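Telomere length regulator taz1 (Schizosaccharomyces pombe, PDB 4ZMK) binds double-stranded telomeric DNA as a homodimer and regulates telomere length and function, this chain being its dimerization domain. Local coordinates at residues Thr2-Thr7 and Arg51-Thr56; Asn11-Thr16 and Ser58-Ser63. All blocks are in the same frame, centred on the assembly; numbering follows the deposited sequence. Where two conformers were deposited one is given.

Contact 1 (Thr2-Thr7 and Arg51-Thr56)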
loop_
_atom_site.group_PDB
_atom_site.type_symbol
_atom_site.label_atom_id
_atom_site.label_comp_id
_atom_site.label_asym_id
_atom_site.label_seq_id
_atom_site.Cartn_x
_atom_site.Cartn_y
_atom_site.Cartn_z
ATOM N N THR A 2 13.332 11.411 2.059
ATOM C CA THR A 2 13.848 10.778 0.857
ATOM C C THR A 2 12.998 11.227 -0.323
ATOM O O THR A 2 11.986 11.891 -0.147
ATOM C CB THR A 2 13.819 9.247 0.936
ATOM O OG1 THR A 2 12.463 8.788 0.849
ATOM C CG2 THR A 2 14.424 8.773 2.231
ATOM N N PHE A 3 13.417 10.848 -1.523
ATOM C CA PHE A 3 12.652 11.130 -2.727
ATOM C C PHE A 3 11.254 10.536 -2.628
ATOM O O PHE A 3 10.274 11.213 -2.906
ATOM C CB PHE A 3 13.375 10.590 -3.964
ATOM C CG PHE A 3 12.650 10.853 -5.241
ATOM C CD1 PHE A 3 11.812 9.891 -5.789
ATOM C CD2 PHE A 3 12.794 12.064 -5.893
ATOM C CE1 PHE A 3 11.136 10.133 -6.961
ATOM C CE2 PHE A 3 12.126 12.310 -7.065
ATOM C CZ PHE A 3 11.291 11.343 -7.602
ATOM N N SER A 4 11.165 9.275 -2.220
ATOM C CA SER A 4 9.877 8.598 -2.133
ATOM C C SER A 4 8.991 9.157 -1.018
ATOM O O SER A 4 7.807 9.345 -1.228
ATOM C CB SER A 4 10.072 7.096 -1.942
ATOM O OG SER A 4 10.745 6.537 -3.050
ATOM N N GLU A 5 9.558 9.424 0.156
ATOM C CA GLU A 5 8.793 10.000 1.259
ATOM C C GLU A 5 8.131 11.315 0.846
ATOM O O GLU A 5 6.953 11.548 1.124
ATOM C CB GLU A 5 9.691 10.228 2.477
ATOM C CG GLU A 5 10.221 8.956 3.097
ATOM C CD GLU A 5 11.109 9.214 4.295
ATOM O OE1 GLU A 5 11.650 10.334 4.408
ATOM O OE2 GLU A 5 11.261 8.296 5.129
ATOM N N ARG A 6 8.893 12.171 0.172
ATOM C CA ARG A 6 8.392 13.465 -0.248
ATOM C C ARG A 6 7.392 13.325 -1.389
ATOM O O ARG A 6 6.349 13.977 -1.387
ATOM C CB ARG A 6 9.549 14.364 -0.662
ATOM C CG ARG A 6 9.128 15.745 -1.116
ATOM C CD ARG A 6 8.980 16.712 0.048
ATOM N NE ARG A 6 8.716 18.064 -0.440
ATOM C CZ ARG A 6 7.582 18.731 -0.236
ATOM N NH1 ARG A 6 6.601 18.181 0.465
ATOM N NH2 ARG A 6 7.431 19.957 -0.724
ATOM N N THR A 7 7.705 12.472 -2.355
ATOM C CA THR A 7 6.882 12.336 -3.547
ATOM C C THR A 7 5.527 11.729 -3.187
ATOM O O THR A 7 4.499 12.115 -3.752
ATOM C CB THR A 7 7.594 11.472 -4.621
ATOM O OG1 THR A 7 8.796 12.123 -5.036
ATOM C CG2 THR A 7 6.726 11.263 -5.835
ATOM N N ARG A 51 9.443 0.068 -6.805
ATOM C CA ARG A 51 9.898 -0.723 -5.672
ATOM C C ARG A 51 10.314 0.169 -4.495
ATOM O O ARG A 51 10.054 -0.164 -3.344
ATOM C CB ARG A 51 11.055 -1.626 -6.088
ATOM C CG ARG A 51 11.611 -2.466 -4.964
ATOM C CD ARG A 51 12.950 -3.079 -5.347
ATOM N NE ARG A 51 13.823 -2.115 -6.012
ATOM C CZ ARG A 51 14.475 -1.144 -5.385
ATOM N NH1 ARG A 51 14.350 -1.007 -4.070
ATOM N NH2 ARG A 51 15.246 -0.309 -6.069
ATOM N N ASP A 52 10.957 1.301 -4.778
ATOM C CA ASP A 52 11.282 2.254 -3.717
ATOM C C ASP A 52 10.011 2.813 -3.094
ATOM O O ASP A 52 9.917 2.940 -1.878
ATOM C CB ASP A 52 12.148 3.413 -4.234
ATOM C CG ASP A 52 13.578 2.990 -4.538
ATOM O OD1 ASP A 52 13.958 1.847 -4.210
ATOM O OD2 ASP A 52 14.334 3.806 -5.099
ATOM N N PHE A 53 9.042 3.172 -3.932
ATOM C CA PHE A 53 7.752 3.654 -3.445
ATOM C C PHE A 53 7.087 2.635 -2.504
ATOM O O PHE A 53 6.653 2.975 -1.406
ATOM C CB PHE A 53 6.797 3.961 -4.614
ATOM C CG PHE A 53 7.094 5.250 -5.338
ATOM C CD1 PHE A 53 6.368 5.605 -6.463
ATOM C CD2 PHE A 53 8.090 6.101 -4.900
ATOM C CE1 PHE A 53 6.635 6.785 -7.138
ATOM C CE2 PHE A 53 8.360 7.289 -5.572
ATOM C CZ PHE A 53 7.636 7.629 -6.693
ATOM N N SER A 54 7.006 1.386 -2.952
ATOM C CA SER A 54 6.339 0.324 -2.207
ATOM C C SER A 54 6.981 0.097 -0.844
ATOM O O SER A 54 6.309 0.018 0.173
ATOM C CB SER A 54 6.358 -0.971 -3.019
ATOM O OG SER A 54 5.657 -2.007 -2.355
ATOM N N HIS A 55 8.302 -0.013 -0.857
ATOM C CA HIS A 55 9.109 -0.223 0.333
ATOM C C HIS A 55 9.024 0.929 1.321
ATOM O O HIS A 55 8.951 0.727 2.528
ATOM C CB HIS A 55 10.564 -0.436 -0.077
ATOM C CG HIS A 55 11.449 -0.850 1.049
ATOM N ND1 HIS A 55 12.410 -0.016 1.585
ATOM C CD2 HIS A 55 11.523 -2.004 1.746
ATOM C CE1 HIS A 55 13.035 -0.641 2.561
ATOM N NE2 HIS A 55 12.518 -1.856 2.680
ATOM N N THR A 56 9.065 2.143 0.799
ATOM C CA THR A 56 8.976 3.337 1.621
ATOM C C THR A 56 7.611 3.407 2.304
ATOM O O THR A 56 7.513 3.722 3.479
ATOM C CB THR A 56 9.221 4.591 0.759
ATOM O OG1 THR A 56 10.541 4.521 0.205
ATOM C CG2 THR A 56 9.047 5.891 1.556
HETATM O O HOH W 1 12.839 6.276 0.936
HETATM O O HOH W 2 13.356 5.349 -1.546
HETATM O O HOH W 3 9.392 5.833 5.437
#
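Ser4 sets out from the short helix 3-7 toward helix 44-70 and meets Phe53 and Thr56. Its CB lies 3.4 Å from Thr56 OG1 and also meets Phe53 CD2. Farther out, with OG anti to the carbonyl carbon (chi1 -62°), the hydroxyl sits in the plane of the Phe53 ring at its edge, 3.3 Å from CD2, with Asp52 CB beside it. A water links OG to Thr56 OG1, the bond to the threonine being weak. A side chain as small as serine lets the CA atoms of Ser4 and Phe53 come within 5.5 Å.

Around this centre, Thr7 CG2 meets Phe53 CZ at 3.8 Å, the two side chains crossing at about a right angle, while Phe3 CE1 approaches the edge of the Phe53 ring. Glu5 CG, in the conformer given, packs on Thr56 CG2 at 3.6 Å. Thr56 suits its place by being two-sided: the methyl packs, while OG1 donates to Asp52 O (2.7 Å) and accepts from a second water, which also bonds Thr2 OG1. No direct hydrogen bond joins the segments.

Glu5 N donates to Thr2 OG1 (3.1 Å, 171°) and, in the same Glu5 conformer, Thr2 N donates to Glu5 OE1. The pair makes a capping box, opening a short helix laid across a long one at 76°.

Contact 2 (Asn11-Thr16 and Ser58-Ser63)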
loop_
_atom_site.group_PDB
_atom_site.type_symbol
_atom_site.label_atom_id
_atom_site.label_comp_id
_atom_site.label_asym_id
_atom_site.label_seq_id
_atom_site.Cartn_x
_atom_site.Cartn_y
_atom_site.Cartn_z
ATOM N N ASN A 11 5.393 12.115 5.009
ATOM C CA ASN A 11 6.229 12.492 6.146
ATOM C C ASN A 11 5.466 12.684 7.454
ATOM O O ASN A 11 6.078 12.903 8.488
ATOM C CB ASN A 11 7.057 13.745 5.834
ATOM C CG ASN A 11 6.223 14.989 5.696
ATOM O OD1 ASN A 11 5.065 15.038 6.106
ATOM N ND2 ASN A 11 6.815 16.018 5.110
ATOM N N SER A 12 4.142 12.589 7.415
ATOM C CA SER A 12 3.359 12.670 8.651
ATOM C C SER A 12 2.496 11.441 8.891
ATOM O O SER A 12 1.714 11.426 9.830
ATOM C CB SER A 12 2.448 13.908 8.654
ATOM O OG SER A 12 3.190 15.112 8.693
ATOM N N ILE A 13 2.625 10.413 8.059
ATOM C CA ILE A 13 1.649 9.330 8.101
ATOM C C ILE A 13 1.715 8.524 9.400
ATOM O O ILE A 13 0.780 7.808 9.734
ATOM C CB ILE A 13 1.800 8.388 6.889
ATOM C CG1 ILE A 13 0.501 7.606 6.672
ATOM C CG2 ILE A 13 2.992 7.474 7.056
ATOM C CD1 ILE A 13 0.431 6.892 5.359
ATOM N N ASP A 14 2.794 8.663 10.160
ATOM C CA ASP A 14 2.895 7.914 11.407
ATOM C C ASP A 14 2.574 8.797 12.604
ATOM O O ASP A 14 2.823 8.422 13.750
ATOM C CB ASP A 14 4.282 7.285 11.562
ATOM C CG ASP A 14 5.388 8.302 11.534
ATOM O OD1 ASP A 14 5.171 9.406 10.988
ATOM O OD2 ASP A 14 6.481 7.987 12.049
ATOM N N ASN A 15 2.018 9.972 12.322
ATOM C CA ASN A 15 1.468 10.848 13.350
ATOM C C ASN A 15 0.094 10.331 13.735
ATOM O O ASN A 15 -0.782 10.222 12.884
ATOM C CB ASN A 15 1.391 12.296 12.841
ATOM C CG ASN A 15 0.875 13.287 13.890
ATOM O OD1 ASN A 15 0.204 12.920 14.856
ATOM N ND2 ASN A 15 1.175 14.564 13.677
ATOM N N THR A 16 -0.097 10.015 15.010
ATOM C CA THR A 16 -1.348 9.410 15.451
ATOM C C THR A 16 -2.529 10.382 15.458
ATOM O O THR A 16 -3.678 9.959 15.602
ATOM C CB THR A 16 -1.216 8.817 16.859
ATOM O OG1 THR A 16 -0.975 9.876 17.791
ATOM C CG2 THR A 16 -0.072 7.800 16.919
ATOM N N SER A 58 5.547 0.833 2.898
ATOM C CA SER A 58 5.463 -0.267 3.857
ATOM C C SER A 58 6.157 0.120 5.172
ATOM O O SER A 58 5.624 -0.061 6.257
ATOM C CB SER A 58 6.092 -1.520 3.266
ATOM O OG SER A 58 5.876 -2.645 4.083
ATOM N N LYS A 59 7.340 0.689 5.049
ATOM C CA LYS A 59 8.145 1.078 6.189
ATOM C C LYS A 59 7.420 2.159 6.996
ATOM O O LYS A 59 7.498 2.186 8.230
ATOM C CB LYS A 59 9.517 1.546 5.695
ATOM C CG LYS A 59 10.475 2.008 6.741
ATOM C CD LYS A 59 11.737 2.591 6.109
ATOM C CE LYS A 59 12.473 3.478 7.118
ATOM N NZ LYS A 59 13.517 4.341 6.501
ATOM N N SER A 60 6.671 3.020 6.305
ATOM C CA SER A 60 5.973 4.099 6.988
ATOM C C SER A 60 4.720 3.587 7.694
ATOM O O SER A 60 4.336 4.116 8.736
ATOM C CB SER A 60 5.615 5.223 6.013
ATOM O OG SER A 60 4.413 4.951 5.320
ATOM N N LEU A 61 4.103 2.547 7.150
ATOM C CA LEU A 61 2.917 1.967 7.781
ATOM C C LEU A 61 3.299 1.138 9.018
ATOM O O LEU A 61 2.556 1.065 9.995
ATOM C CB LEU A 61 2.134 1.137 6.761
ATOM C CG LEU A 61 1.532 1.993 5.633
ATOM C CD1 LEU A 61 0.573 1.202 4.794
ATOM C CD2 LEU A 61 0.825 3.205 6.229
ATOM N N LYS A 62 4.473 0.526 8.979
ATOM C CA LYS A 62 5.007 -0.165 10.145
ATOM C C LYS A 62 5.281 0.849 11.250
ATOM O O LYS A 62 5.007 0.597 12.421
ATOM C CB LYS A 62 6.279 -0.937 9.786
ATOM C CG LYS A 62 6.061 -2.071 8.789
ATOM C CD LYS A 62 7.384 -2.713 8.374
ATOM C CE LYS A 62 7.172 -3.764 7.290
ATOM N NZ LYS A 62 8.434 -4.389 6.807
ATOM N N SER A 63 5.816 2.004 10.866
ATOM C CA SER A 63 6.079 3.076 11.813
ATOM C C SER A 63 4.768 3.602 12.393
ATOM O O SER A 63 4.661 3.846 13.591
ATOM C CB SER A 63 6.858 4.205 11.144
ATOM O OG SER A 63 7.203 5.217 12.073
#
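Ile13 and Asp14 fasten a loop to a helix, one by apolar packing and the other, in the Ser63 conformer given, by a hydrogen bond. The loop runs between helix 3-7 and helix 20-40, and the surface it meets belongs to helix 44-70. Both residues occupy the middle of a type I beta turn from Ser12 to Asn15, closed by Asn15 N donating to Ser12 O, and both start out toward the helix.

Ile13 uses its two branches separately. CG1 is anti to the backbone N (chi1 -159°), and the branch it begins ends in CD1, 3.8 Å from Leu61 CD2. The other branch, CG2, lies against Ser60, in the conformer given 3.4 Å from OG and close to CB. That hydroxyl then has its polar partner in its own helix, Leu57 O, so toward Ile13 it makes simple van der Waals contact. A branched aliphatic chain fits here because it can touch two helix residues at once; Ser23, Leu26 and Val27 of helix 20-40 also touch Ile13, making it part of the core between the helices.

Asp14 works at the more open border. In that Ser63 conformer, OG donates to Asp14 OD2 over 2.9 Å, reaching the oxygen on its anti side and 26° out of the carboxylate plane. Ser63 OG is there anti to its backbone N (chi1 -176°) and also lies 3.6 Å from Asp14 CB, giving this conformer both a polar and a packing role. The next residue of the helix, Arg64, bonds the carbonyl oxygens of Ile13 and Asn15 through NH1, adding backbone grips.

The arrangement is a beta turn docked on a helical hairpin, its apolar residue directed into the core and its acidic one at the border.

How the contacts relate
Contacts 1 and 2 lie about 12 Å apart, centre to centre, and share helix 44-70. Their segments follow the same order along the chain: 2-7 and then 11-16 on the N-terminal side, 51-56 and then 58-63 on the helix. The N-terminal arm therefore runs along helix 44-70 in the direction of that helix, docking first through helix 3-7 and then through a turn, before the chain enters helix 20-40. Helix 44-70 also meets the second subunit in both regions: Ser58 bonds Asp32 of the second subunit, and Ser54, in the conformer given, bonds Thr35 of the second subunit. One helix thus carries the arm and takes part in the homodimer interface.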